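Local structure of protein (thiaminase I) (Bacillus subtilis, 3THI) at residues Leu116-Val121 / Ser224-Ile229; Leu162-Asp167 / Asp186-Gly191; Trp219-Ser224 / Gly239-Gln244. The protein catalyses the cleavage of thiamin, exchanging its thiazole portion for another base or nucleophile, and has the two-domain fold of the periplasmic binding proteins. One frame throughout, in Å; residues are numbered along the deposited sequence.

How the contacts relate
From the N terminus, 116-121 comes first, a short helix (116-119) and the turn after it, just beyond strand 96-112. Contact 1 closes a loop of about a hundred residues when this piece meets 224-229, at the corner leading into strand 227-231. Within that loop lies contact 2, a shorter closure joining helix 154-169 to helix 186-199, about 9 Å from contact 1 at the nearest atoms. Contact 3 crosses contact 1 along the chain, shares S224 with it, and joins the end of helix 215-222 to the loop between helix 234-238 and strand 245-248. F220 links the two in space, its CD1 3.5 Å from F228 CB. Contacts 2 and 3 are remote, centres 30 Å apart.

Contact 1: residues Leu116-Val121 / Ser224-Ile229; sequences LKIGQV and SGRAFI
I118 and R226 carry the packing of a short helix, 116-119, against the corner that leads into strand 227-231, within the region assigned to the thiaminase-1 family of the periplasmic-binding-protein clan; the helix follows strand 96-112. The tight part is aliphatic against planar. The CD1 methyl of I118 lies over one face of the R226 guanidinium, 3.6 Å above its plane and displaced toward the rim, with I118 CG1 3.8 Å from R226 NE. A branched apolar residue suits this place, because the same side chain also packs on L109 and Y111 of strand 96-112. R226 reaches across with CG anti to the backbone N (chi1 -179°) and an extended chain as far as NE, which carries the charged group to the helix. There NE forms a salt bridge with D115, so the guanidinium is held by charge while its face is covered by hydrocarbon. A leucine in place of R226 would probably leave D115 without this charged mate and I118 without the flat surface it lies on. The outer side is looser. K117 is exposed and offers R226 just its first methylene before its extended chain leads off; the ammonium NZ stays 6.4 Å from R226 NH2, a spacing likely to soften the repulsion of like charges. At this margin the nearest approach is K117 CB to R226 NH2, 4.2 Å.

Contact 2: residues Leu162-Asp167 / Asp186-Gly191; sequences LEALID and DKVIRG
V188 of 186-191 carries the contact with 162-167, and its two methyls divide it between A164 and L165. All that joins the two segments is apolar packing. The closest pair is A164 CB with V188 CG1, at 3.5 Å. Alanine suits the spot because its single methyl lets the backbones approach, the CA atoms of A164 and V188 being 5.8 Å apart. The other methyl, CG2, settles on L165, 3.6 Å from its CA and 3.7 Å from its CD1, and so touches both the main chain and one branch of the leucine. The side chains of L165 and V188 cross at about a right angle. In V188, CG1 stands anti to the backbone N (chi1 176°) and CG2 anti to the carbonyl carbon, a setting that spreads the two methyls over neighbouring residues of the facing helix. The beta-branch of valine thus gives one methyl to each of the two neighbours. The V188 side chain also touches Y161 and V168, a turn back and a turn on along helix 154-169, while L165 packs on Y175 as well.

Polar interactions stay within each helix or go to its surroundings. In 186-191 the i to i+4 bonds are regular, G191 N to K187 O measuring 2.9 Å, and N185 OD1 accepts the N-H of V188 near the helix start. On the other helix the bonds within 162-167 are weak, but T169 OG1 is hydrogen-bonded to the carbonyls of L165 and I166, and Y175 OH to that of L162.

With an alanine at the closest approach, this is close helix-to-helix packing within the periplasmic-binding-protein-like fold.

Contact 3: residues Trp219-Ser224 / Gly239-Gln244; sequences WFAQGS and GDYAEQ
Y241 and A221 have the most surface buried here, and F220 adds a smaller share. Y241 sets its CG anti to the main-chain N (chi1 -174°), which lays the ring against the last turn of helix 215-222. The CD2 atom of Y241 comes 3.5 Å from A221 CA and 3.6 Å from A221 CB, and the carbonyl oxygen of A221 lies over one face of the ring. Alanine suits this place: a methyl is small enough for the tyrosine to lie against the helix backbone. F220 stands further off, its CD2 4.4 Å from Y241 CE2, an oblique meeting of two rings. Its other neighbours include F110 and L148, and R112, which makes a cation-pi contact with its ring, donates to its carbonyl and also touches Y241.

Just beyond A221 the helix stops. G223 takes positive phi (118°), which glycine tolerates where a side chain would press on the preceding carbonyl, and two bonds turn back into the last turn: G223 N to F220 O and S224 N to W219 O, each 3.0 Å. Y241, in a 3-10 segment between helix 234-238 and strand 245-248, thus packs beside a helix C-terminus closed by a Schellman motif.

Contact 1: residues Leu116-Val121 / Ser224-Ile229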
ATOM      1  N   LEU A 116       5.224  23.735 -11.877  1.00 21.77           N
ATOM      2  CA  LEU A 116       5.124  23.024 -13.144  1.00 22.15           C
ATOM      3  C   LEU A 116       6.329  22.135 -13.458  1.00 24.98           C
ATOM      4  O   LEU A 116       6.164  21.020 -13.945  1.00 27.65           O
ATOM      5  CB  LEU A 116       4.891  24.020 -14.284  1.00 24.58           C
ATOM      6  CG  LEU A 116       3.723  24.994 -14.110  1.00 25.04           C
ATOM      7  CD1 LEU A 116       3.669  25.927 -15.293  1.00 29.19           C
ATOM      8  CD2 LEU A 116       2.403  24.256 -13.974  1.00 29.00           C
ATOM      9  N   LYS A 117       7.531  22.613 -13.138  1.00 24.84           N
ATOM     10  CA  LYS A 117       8.760  21.855 -13.402  1.00 24.81           C
ATOM     11  C   LYS A 117       8.806  20.455 -12.791  1.00 26.37           C
ATOM     12  O   LYS A 117       9.362  19.533 -13.396  1.00 25.87           O
ATOM     13  CB  LYS A 117       9.999  22.644 -12.971  1.00 24.59           C
ATOM     14  CG  LYS A 117      10.285  23.842 -13.840  1.00 26.50           C
ATOM     15  CD  LYS A 117      11.665  24.401 -13.550  1.00 32.56           C
ATOM     16  CE  LYS A 117      11.986  25.580 -14.447  1.00 33.08           C
ATOM     17  NZ  LYS A 117      13.415  25.955 -14.361  1.00 36.23           N
ATOM     18  N   ILE A 118       8.260  20.305 -11.583  1.00 26.08           N
ATOM     19  CA  ILE A 118       8.228  19.009 -10.909  1.00 22.83           C
ATOM     20  C   ILE A 118       7.109  18.173 -11.525  1.00 22.85           C
ATOM     21  O   ILE A 118       7.115  16.942 -11.438  1.00 20.78           O
ATOM     22  CB  ILE A 118       7.995  19.151  -9.382  1.00 23.08           C
ATOM     23  CG1 ILE A 118       9.044  20.083  -8.773  1.00 22.52           C
ATOM     24  CG2 ILE A 118       8.109  17.792  -8.693  1.00 21.90           C
ATOM     25  CD1 ILE A 118      10.472  19.560  -8.843  1.00 24.09           C
ATOM     26  N   GLY A 119       6.173  18.856 -12.185  1.00 24.94           N
ATOM     27  CA  GLY A 119       5.056  18.185 -12.832  1.00 26.38           C
ATOM     28  C   GLY A 119       5.476  17.360 -14.032  1.00 25.94           C
ATOM     29  O   GLY A 119       4.786  16.420 -14.421  1.00 22.33           O
ATOM     30  N   GLN A 120       6.618  17.707 -14.618  1.00 28.28           N
ATOM     31  CA  GLN A 120       7.125  16.987 -15.782  1.00 29.31           C
ATOM     32  C   GLN A 120       8.077  15.846 -15.432  1.00 23.77           C
ATOM     33  O   GLN A 120       8.530  15.124 -16.315  1.00 24.53           O
ATOM     34  CB  GLN A 120       7.789  17.963 -16.761  1.00 34.53           C
ATOM     35  CG  GLN A 120       8.987  18.720 -16.199  1.00 40.24           C
ATOM     36  CD  GLN A 120       9.454  19.834 -17.124  1.00 43.51           C
ATOM     37  OE1 GLN A 120       8.644  20.601 -17.641  1.00 43.62           O
ATOM     38  NE2 GLN A 120      10.766  19.927 -17.333  1.00 43.59           N
ATOM     39  N   VAL A 121       8.371  15.697 -14.141  1.00 22.75           N
ATOM     40  CA  VAL A 121       9.262  14.655 -13.630  1.00 19.06           C
ATOM     41  C   VAL A 121       8.580  13.292 -13.670  1.00 20.29           C
ATOM     42  O   VAL A 121       7.510  13.108 -13.087  1.00 20.17           O
ATOM     43  CB  VAL A 121       9.705  14.963 -12.178  1.00 17.59           C
ATOM     44  CG1 VAL A 121      10.481  13.796 -11.594  1.00 16.12           C
ATOM     45  CG2 VAL A 121      10.552  16.215 -12.145  1.00 15.73           C
ATOM     46  N   SER A 224       6.934  22.397   4.140  1.00 12.58           N
ATOM     47  CA  SER A 224       8.231  21.739   4.203  1.00 13.78           C
ATOM     48  C   SER A 224       8.470  20.916   2.944  1.00 15.19           C
ATOM     49  O   SER A 224       7.545  20.254   2.447  1.00 14.69           O
ATOM     50  CB  SER A 224       8.289  20.828   5.427  1.00 16.03           C
ATOM     51  OG  SER A 224       9.495  20.093   5.470  1.00 14.98           O
ATOM     52  N   GLY A 225       9.701  20.987   2.432  1.00 12.60           N
ATOM     53  CA  GLY A 225      10.088  20.245   1.242  1.00 13.40           C
ATOM     54  C   GLY A 225       9.565  20.801  -0.074  1.00 13.39           C
ATOM     55  O   GLY A 225       8.706  21.684  -0.087  1.00 11.79           O
ATOM     56  N   ARG A 226      10.135  20.349  -1.186  1.00 10.45           N
ATOM     57  CA  ARG A 226       9.653  20.794  -2.487  1.00 13.60           C
ATOM     58  C   ARG A 226       8.854  19.687  -3.150  1.00 12.99           C
ATOM     59  O   ARG A 226       7.918  19.939  -3.909  1.00 11.69           O
ATOM     60  CB  ARG A 226      10.791  21.201  -3.408  1.00 14.43           C
ATOM     61  CG  ARG A 226      10.257  21.671  -4.740  1.00 19.66           C
ATOM     62  CD  ARG A 226      11.276  22.438  -5.505  1.00 19.25           C
ATOM     63  NE  ARG A 226      10.785  22.778  -6.825  1.00 22.39           N
ATOM     64  CZ  ARG A 226      11.580  23.063  -7.847  1.00 26.09           C
ATOM     65  NH1 ARG A 226      12.897  23.044  -7.691  1.00 26.73           N
ATOM     66  NH2 ARG A 226      11.060  23.376  -9.021  1.00 28.85           N
ATOM     67  N   ALA A 227       9.259  18.450  -2.886  1.00 13.80           N
ATOM     68  CA  ALA A 227       8.587  17.293  -3.448  1.00 15.57           C
ATOM     69  C   ALA A 227       8.359  16.318  -2.311  1.00 16.70           C
ATOM     70  O   ALA A 227       9.071  16.357  -1.307  1.00 16.69           O
ATOM     71  CB  ALA A 227       9.442  16.659  -4.542  1.00  8.91           C
ATOM     72  N   PHE A 228       7.321  15.497  -2.440  1.00 17.17           N
ATOM     73  CA  PHE A 228       6.986  14.495  -1.432  1.00 15.76           C
ATOM     74  C   PHE A 228       6.566  13.206  -2.124  1.00 15.62           C
ATOM     75  O   PHE A 228       5.707  13.215  -3.010  1.00 16.20           O
ATOM     76  CB  PHE A 228       5.853  15.002  -0.517  1.00 15.05           C
ATOM     77  CG  PHE A 228       5.169  13.918   0.300  1.00 14.96           C
ATOM     78  CD1 PHE A 228       5.905  13.014   1.065  1.00 15.89           C
ATOM     79  CD2 PHE A 228       3.782  13.805   0.296  1.00 15.96           C
ATOM     80  CE1 PHE A 228       5.269  12.015   1.810  1.00 12.87           C
ATOM     81  CE2 PHE A 228       3.139  12.818   1.033  1.00 17.10           C
ATOM     82  CZ  PHE A 228       3.887  11.918   1.794  1.00 15.81           C
ATOM     83  N   ILE A 229       7.249  12.118  -1.789  1.00 14.49           N
ATOM     84  CA  ILE A 229       6.900  10.817  -2.343  1.00 14.13           C
ATOM     85  C   ILE A 229       6.277  10.056  -1.189  1.00 14.02           C
ATOM     86  O   ILE A 229       6.916   9.823  -0.163  1.00 14.33           O
ATOM     87  CB  ILE A 229       8.122  10.053  -2.904  1.00 13.87           C
ATOM     88  CG1 ILE A 229       8.652  10.770  -4.152  1.00 16.89           C
ATOM     89  CG2 ILE A 229       7.735   8.592  -3.220  1.00  8.00           C
ATOM     90  CD1 ILE A 229       9.942  10.198  -4.714  1.00 16.60           C
TER

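Contact 2: residues Leu162-Asp167 / Asp186-Gly191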
ATOM      1  N   LEU A 162      13.263  -4.460  -3.610  1.00 18.30           N
ATOM      2  CA  LEU A 162      12.661  -5.495  -4.445  1.00 12.84           C
ATOM      3  C   LEU A 162      11.788  -4.955  -5.562  1.00 14.38           C
ATOM      4  O   LEU A 162      11.730  -5.535  -6.641  1.00 10.26           O
ATOM      5  CB  LEU A 162      11.898  -6.484  -3.569  1.00 13.35           C
ATOM      6  CG  LEU A 162      12.841  -7.272  -2.658  1.00 14.83           C
ATOM      7  CD1 LEU A 162      12.070  -8.134  -1.688  1.00 16.78           C
ATOM      8  CD2 LEU A 162      13.725  -8.124  -3.513  1.00 15.45           C
ATOM      9  N   GLU A 163      11.102  -3.850  -5.299  1.00 14.67           N
ATOM     10  CA  GLU A 163      10.267  -3.235  -6.318  1.00 16.26           C
ATOM     11  C   GLU A 163      11.173  -2.624  -7.381  1.00 17.07           C
ATOM     12  O   GLU A 163      10.952  -2.809  -8.582  1.00 14.89           O
ATOM     13  CB  GLU A 163       9.380  -2.144  -5.716  1.00 14.69           C
ATOM     14  CG  GLU A 163       8.301  -2.670  -4.800  1.00 14.24           C
ATOM     15  CD  GLU A 163       7.193  -1.676  -4.597  1.00 16.26           C
ATOM     16  OE1 GLU A 163       7.501  -0.511  -4.294  1.00 21.46           O
ATOM     17  OE2 GLU A 163       6.011  -2.055  -4.739  1.00 21.28           O
ATOM     18  N   ALA A 164      12.189  -1.894  -6.924  1.00 14.01           N
ATOM     19  CA  ALA A 164      13.145  -1.262  -7.820  1.00 15.07           C
ATOM     20  C   ALA A 164      13.818  -2.306  -8.697  1.00 14.87           C
ATOM     21  O   ALA A 164      13.998  -2.091  -9.892  1.00 17.88           O
ATOM     22  CB  ALA A 164      14.205  -0.497  -7.014  1.00 14.14           C
ATOM     23  N   LEU A 165      14.159  -3.449  -8.106  1.00 15.01           N
ATOM     24  CA  LEU A 165      14.829  -4.520  -8.838  1.00 16.79           C
ATOM     25  C   LEU A 165      13.991  -5.000 -10.015  1.00 17.58           C
ATOM     26  O   LEU A 165      14.531  -5.337 -11.067  1.00 23.01           O
ATOM     27  CB  LEU A 165      15.164  -5.687  -7.908  1.00 14.44           C
ATOM     28  CG  LEU A 165      16.101  -6.753  -8.477  1.00 16.67           C
ATOM     29  CD1 LEU A 165      17.419  -6.117  -8.849  1.00 15.94           C
ATOM     30  CD2 LEU A 165      16.318  -7.871  -7.466  1.00 14.64           C
ATOM     31  N   ILE A 166      12.672  -5.026  -9.841  1.00 16.46           N
ATOM     32  CA  ILE A 166      11.788  -5.456 -10.916  1.00 16.91           C
ATOM     33  C   ILE A 166      11.891  -4.483 -12.092  1.00 19.03           C
ATOM     34  O   ILE A 166      12.095  -4.903 -13.229  1.00 16.44           O
ATOM     35  CB  ILE A 166      10.312  -5.607 -10.429  1.00 12.34           C
ATOM     36  CG1 ILE A 166      10.149  -6.936  -9.683  1.00  9.68           C
ATOM     37  CG2 ILE A 166       9.321  -5.487 -11.608  1.00 10.73           C
ATOM     38  CD1 ILE A 166       8.789  -7.133  -9.042  1.00 12.60           C
ATOM     39  N   ASP A 167      11.832  -3.185 -11.804  1.00 18.49           N
ATOM     40  CA  ASP A 167      11.903  -2.177 -12.851  1.00 24.70           C
ATOM     41  C   ASP A 167      13.263  -2.170 -13.522  1.00 24.96           C
ATOM     42  O   ASP A 167      13.375  -1.866 -14.711  1.00 30.16           O
ATOM     43  CB  ASP A 167      11.562  -0.794 -12.288  1.00 30.98           C
ATOM     44  CG  ASP A 167      10.164  -0.737 -11.685  1.00 38.19           C
ATOM     45  OD1 ASP A 167       9.267  -1.458 -12.180  1.00 39.54           O
ATOM     46  OD2 ASP A 167       9.961   0.024 -10.710  1.00 43.29           O
ATOM     47  N   ASP A 186      23.524  -3.046  -7.861  1.00 25.07           N
ATOM     48  CA  ASP A 186      24.081  -1.699  -7.759  1.00 24.45           C
ATOM     49  C   ASP A 186      23.188  -0.582  -8.256  1.00 21.09           C
ATOM     50  O   ASP A 186      23.164   0.485  -7.660  1.00 21.87           O
ATOM     51  CB  ASP A 186      25.449  -1.635  -8.435  1.00 30.54           C
ATOM     52  CG  ASP A 186      26.494  -2.437  -7.687  1.00 34.60           C
ATOM     53  OD1 ASP A 186      26.797  -2.065  -6.530  1.00 36.61           O
ATOM     54  OD2 ASP A 186      26.986  -3.447  -8.239  1.00 37.14           O
ATOM     55  N   LYS A 187      22.481  -0.820  -9.357  1.00 19.97           N
ATOM     56  CA  LYS A 187      21.573   0.171  -9.914  1.00 21.02           C
ATOM     57  C   LYS A 187      20.464   0.468  -8.904  1.00 20.91           C
ATOM     58  O   LYS A 187      20.124   1.631  -8.667  1.00 21.68           O
ATOM     59  CB  LYS A 187      20.956  -0.340 -11.221  1.00 23.44           C
ATOM     60  CG  LYS A 187      21.806  -0.145 -12.460  1.00 28.13           C
ATOM     61  CD  LYS A 187      21.183  -0.866 -13.655  1.00 35.69           C
ATOM     62  CE  LYS A 187      21.885  -0.524 -14.964  1.00 37.64           C
ATOM     63  NZ  LYS A 187      21.624   0.894 -15.359  1.00 41.17           N
ATOM     64  N   VAL A 188      19.913  -0.593  -8.310  1.00 18.95           N
ATOM     65  CA  VAL A 188      18.846  -0.462  -7.326  1.00 17.88           C
ATOM     66  C   VAL A 188      19.352   0.315  -6.129  1.00 18.15           C
ATOM     67  O   VAL A 188      18.692   1.244  -5.665  1.00 19.50           O
ATOM     68  CB  VAL A 188      18.318  -1.834  -6.863  1.00 18.82           C
ATOM     69  CG1 VAL A 188      17.273  -1.667  -5.762  1.00 17.50           C
ATOM     70  CG2 VAL A 188      17.704  -2.565  -8.028  1.00 15.60           C
ATOM     71  N   ILE A 189      20.532  -0.060  -5.643  1.00 18.53           N
ATOM     72  CA  ILE A 189      21.143   0.621  -4.504  1.00 17.23           C
ATOM     73  C   ILE A 189      21.395   2.094  -4.842  1.00 15.45           C
ATOM     74  O   ILE A 189      21.108   2.972  -4.032  1.00 15.66           O
ATOM     75  CB  ILE A 189      22.462  -0.070  -4.067  1.00 16.16           C
ATOM     76  CG1 ILE A 189      22.150  -1.437  -3.444  1.00 18.23           C
ATOM     77  CG2 ILE A 189      23.221   0.791  -3.067  1.00 14.77           C
ATOM     78  CD1 ILE A 189      21.253  -1.357  -2.215  1.00 17.18           C
ATOM     79  N   ARG A 190      21.884   2.365  -6.049  1.00 16.16           N
ATOM     80  CA  ARG A 190      22.138   3.743  -6.465  1.00 20.81           C
ATOM     81  C   ARG A 190      20.832   4.523  -6.484  1.00 18.85           C
ATOM     82  O   ARG A 190      20.804   5.717  -6.188  1.00 18.80           O
ATOM     83  CB  ARG A 190      22.814   3.792  -7.836  1.00 25.51           C
ATOM     84  CG  ARG A 190      24.327   3.616  -7.764  1.00 37.44           C
ATOM     85  CD  ARG A 190      24.985   3.781  -9.129  1.00 45.33           C
ATOM     86  NE  ARG A 190      24.872   2.590  -9.974  1.00 49.08           N
ATOM     87  CZ  ARG A 190      24.531   2.609 -11.261  1.00 50.78           C
ATOM     88  NH1 ARG A 190      24.250   3.757 -11.869  1.00 51.99           N
ATOM     89  NH2 ARG A 190      24.521   1.483 -11.961  1.00 50.50           N
ATOM     90  N   GLY A 191      19.757   3.832  -6.845  1.00 19.28           N
ATOM     91  CA  GLY A 191      18.449   4.448  -6.874  1.00 17.43           C
ATOM     92  C   GLY A 191      18.002   4.808  -5.469  1.00 18.25           C
ATOM     93  O   GLY A 191      17.590   5.941  -5.220  1.00 20.91           O
TER

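Contact 3: residues Trp219-Ser224 / Gly239-Gln244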
ATOM      1  N   TRP A 219       3.771  17.735   7.063  1.00 16.18           N
ATOM      2  CA  TRP A 219       4.924  18.620   6.916  1.00 13.26           C
ATOM      3  C   TRP A 219       4.832  19.271   5.544  1.00 12.11           C
ATOM      4  O   TRP A 219       4.972  20.486   5.402  1.00 12.05           O
ATOM      5  CB  TRP A 219       6.222  17.823   6.980  1.00 13.01           C
ATOM      6  CG  TRP A 219       6.528  17.224   8.307  1.00 14.47           C
ATOM      7  CD1 TRP A 219       5.936  17.513   9.505  1.00 15.10           C
ATOM      8  CD2 TRP A 219       7.547  16.265   8.582  1.00 14.73           C
ATOM      9  NE1 TRP A 219       6.531  16.794  10.512  1.00 12.33           N
ATOM     10  CE2 TRP A 219       7.524  16.020   9.973  1.00 15.13           C
ATOM     11  CE3 TRP A 219       8.484  15.590   7.789  1.00 14.68           C
ATOM     12  CZ2 TRP A 219       8.406  15.125  10.586  1.00 14.74           C
ATOM     13  CZ3 TRP A 219       9.359  14.703   8.401  1.00 14.81           C
ATOM     14  CH2 TRP A 219       9.312  14.480   9.784  1.00 11.49           C
ATOM     15  N   PHE A 220       4.583  18.444   4.533  1.00 12.43           N
ATOM     16  CA  PHE A 220       4.468  18.921   3.164  1.00 13.61           C
ATOM     17  C   PHE A 220       3.384  19.997   3.039  1.00 13.07           C
ATOM     18  O   PHE A 220       3.614  21.046   2.432  1.00 15.91           O
ATOM     19  CB  PHE A 220       4.192  17.748   2.218  1.00 13.37           C
ATOM     20  CG  PHE A 220       4.518  18.044   0.785  1.00 16.87           C
ATOM     21  CD1 PHE A 220       5.823  18.336   0.406  1.00 14.84           C
ATOM     22  CD2 PHE A 220       3.523  18.049  -0.184  1.00 16.19           C
ATOM     23  CE1 PHE A 220       6.126  18.625  -0.921  1.00 14.52           C
ATOM     24  CE2 PHE A 220       3.823  18.339  -1.510  1.00 13.75           C
ATOM     25  CZ  PHE A 220       5.126  18.625  -1.876  1.00 11.12           C
ATOM     26  N   ALA A 221       2.224  19.744   3.652  1.00 14.74           N
ATOM     27  CA  ALA A 221       1.096  20.672   3.628  1.00 14.71           C
ATOM     28  C   ALA A 221       1.450  21.988   4.314  1.00 14.98           C
ATOM     29  O   ALA A 221       0.967  23.055   3.932  1.00 15.78           O
ATOM     30  CB  ALA A 221      -0.110  20.039   4.295  1.00 12.89           C
ATOM     31  N   GLN A 222       2.288  21.893   5.339  1.00 13.16           N
ATOM     32  CA  GLN A 222       2.748  23.053   6.085  1.00 12.48           C
ATOM     33  C   GLN A 222       3.767  23.873   5.284  1.00 13.53           C
ATOM     34  O   GLN A 222       4.044  25.024   5.634  1.00 16.49           O
ATOM     35  CB  GLN A 222       3.345  22.606   7.416  1.00 14.16           C
ATOM     36  CG  GLN A 222       2.320  22.125   8.436  1.00 15.61           C
ATOM     37  CD  GLN A 222       1.903  23.227   9.386  1.00 23.13           C
ATOM     38  OE1 GLN A 222       2.752  23.892   9.978  1.00 23.74           O
ATOM     39  NE2 GLN A 222       0.597  23.438   9.531  1.00 25.20           N
ATOM     40  N   GLY A 223       4.328  23.284   4.222  1.00  9.78           N
ATOM     41  CA  GLY A 223       5.284  23.996   3.380  1.00  9.63           C
ATOM     42  C   GLY A 223       6.691  23.419   3.326  1.00 12.40           C
ATOM     43  O   GLY A 223       7.545  23.895   2.567  1.00 12.55           O
ATOM     44  N   SER A 224       6.934  22.397   4.140  1.00 12.58           N
ATOM     45  CA  SER A 224       8.231  21.739   4.203  1.00 13.78           C
ATOM     46  C   SER A 224       8.470  20.916   2.944  1.00 15.19           C
ATOM     47  O   SER A 224       7.545  20.254   2.447  1.00 14.69           O
ATOM     48  CB  SER A 224       8.289  20.828   5.427  1.00 16.03           C
ATOM     49  OG  SER A 224       9.495  20.093   5.470  1.00 14.98           O
ATOM     50  N   GLY A 239      -5.510  17.065   4.598  1.00 17.51           N
ATOM     51  CA  GLY A 239      -6.774  17.736   4.862  1.00 18.00           C
ATOM     52  C   GLY A 239      -7.251  18.617   3.725  1.00 21.46           C
ATOM     53  O   GLY A 239      -7.443  18.153   2.593  1.00 19.98           O
ATOM     54  N   ASP A 240      -7.454  19.895   4.036  1.00 22.82           N
ATOM     55  CA  ASP A 240      -7.894  20.890   3.064  1.00 24.03           C
ATOM     56  C   ASP A 240      -6.834  21.105   2.003  1.00 23.00           C
ATOM     57  O   ASP A 240      -7.124  21.578   0.902  1.00 20.57           O
ATOM     58  CB  ASP A 240      -8.177  22.220   3.772  1.00 29.30           C
ATOM     59  CG  ASP A 240      -9.660  22.500   3.923  1.00 36.38           C
ATOM     60  OD1 ASP A 240     -10.446  21.545   4.114  1.00 36.81           O
ATOM     61  OD2 ASP A 240     -10.039  23.687   3.845  1.00 42.14           O
ATOM     62  N   TYR A 241      -5.602  20.743   2.337  1.00 20.60           N
ATOM     63  CA  TYR A 241      -4.500  20.902   1.415  1.00 18.51           C
ATOM     64  C   TYR A 241      -4.448  19.862   0.297  1.00 18.19           C
ATOM     65  O   TYR A 241      -3.804  20.083  -0.719  1.00 22.30           O
ATOM     66  CB  TYR A 241      -3.177  20.933   2.175  1.00 20.76           C
ATOM     67  CG  TYR A 241      -2.024  21.248   1.269  1.00 23.92           C
ATOM     68  CD1 TYR A 241      -1.921  22.511   0.684  1.00 25.72           C
ATOM     69  CD2 TYR A 241      -1.115  20.279   0.887  1.00 20.75           C
ATOM     70  CE1 TYR A 241      -0.960  22.777  -0.270  1.00 25.86           C
ATOM     71  CE2 TYR A 241      -0.148  20.547  -0.038  1.00 24.14           C
ATOM     72  CZ  TYR A 241      -0.082  21.782  -0.625  1.00 25.45           C
ATOM     73  OH  TYR A 241       0.813  22.008  -1.638  1.00 34.09           O
ATOM     74  N   ALA A 242      -5.112  18.729   0.482  1.00 20.06           N
ATOM     75  CA  ALA A 242      -5.130  17.667  -0.528  1.00 22.70           C
ATOM     76  C   ALA A 242      -5.592  18.152  -1.909  1.00 24.28           C
ATOM     77  O   ALA A 242      -5.221  17.602  -2.945  1.00 25.74           O
ATOM     78  CB  ALA A 242      -6.020  16.538  -0.069  1.00 20.31           C
ATOM     79  N   GLU A 243      -6.419  19.187  -1.906  1.00 26.48           N
ATOM     80  CA  GLU A 243      -6.937  19.753  -3.136  1.00 26.71           C
ATOM     81  C   GLU A 243      -5.914  20.675  -3.784  1.00 24.62           C
ATOM     82  O   GLU A 243      -5.943  20.907  -4.986  1.00 24.90           O
ATOM     83  CB  GLU A 243      -8.246  20.492  -2.842  1.00 34.21           C
ATOM     84  CG  GLU A 243      -9.328  19.606  -2.220  1.00 38.68           C
ATOM     85  CD  GLU A 243      -9.993  18.663  -3.221  1.00 45.74           C
ATOM     86  OE1 GLU A 243      -9.531  18.570  -4.380  1.00 50.49           O
ATOM     87  OE2 GLU A 243     -10.998  18.016  -2.850  1.00 45.54           O
ATOM     88  N   GLN A 244      -4.990  21.184  -2.977  1.00 22.70           N
ATOM     89  CA  GLN A 244      -3.954  22.074  -3.477  1.00 23.12           C
ATOM     90  C   GLN A 244      -2.715  21.350  -4.003  1.00 22.72           C
ATOM     91  O   GLN A 244      -1.889  21.954  -4.694  1.00 24.69           O
ATOM     92  CB  GLN A 244      -3.555  23.106  -2.418  1.00 25.46           C
ATOM     93  CG  GLN A 244      -4.696  23.931  -1.834  1.00 26.54           C
ATOM     94  CD  GLN A 244      -5.650  24.479  -2.901  1.00 24.66           C
ATOM     95  OE1 GLN A 244      -6.867  24.271  -2.826  1.00 26.51           O
ATOM     96  NE2 GLN A 244      -5.102  25.148  -3.897  1.00 26.39           N
TER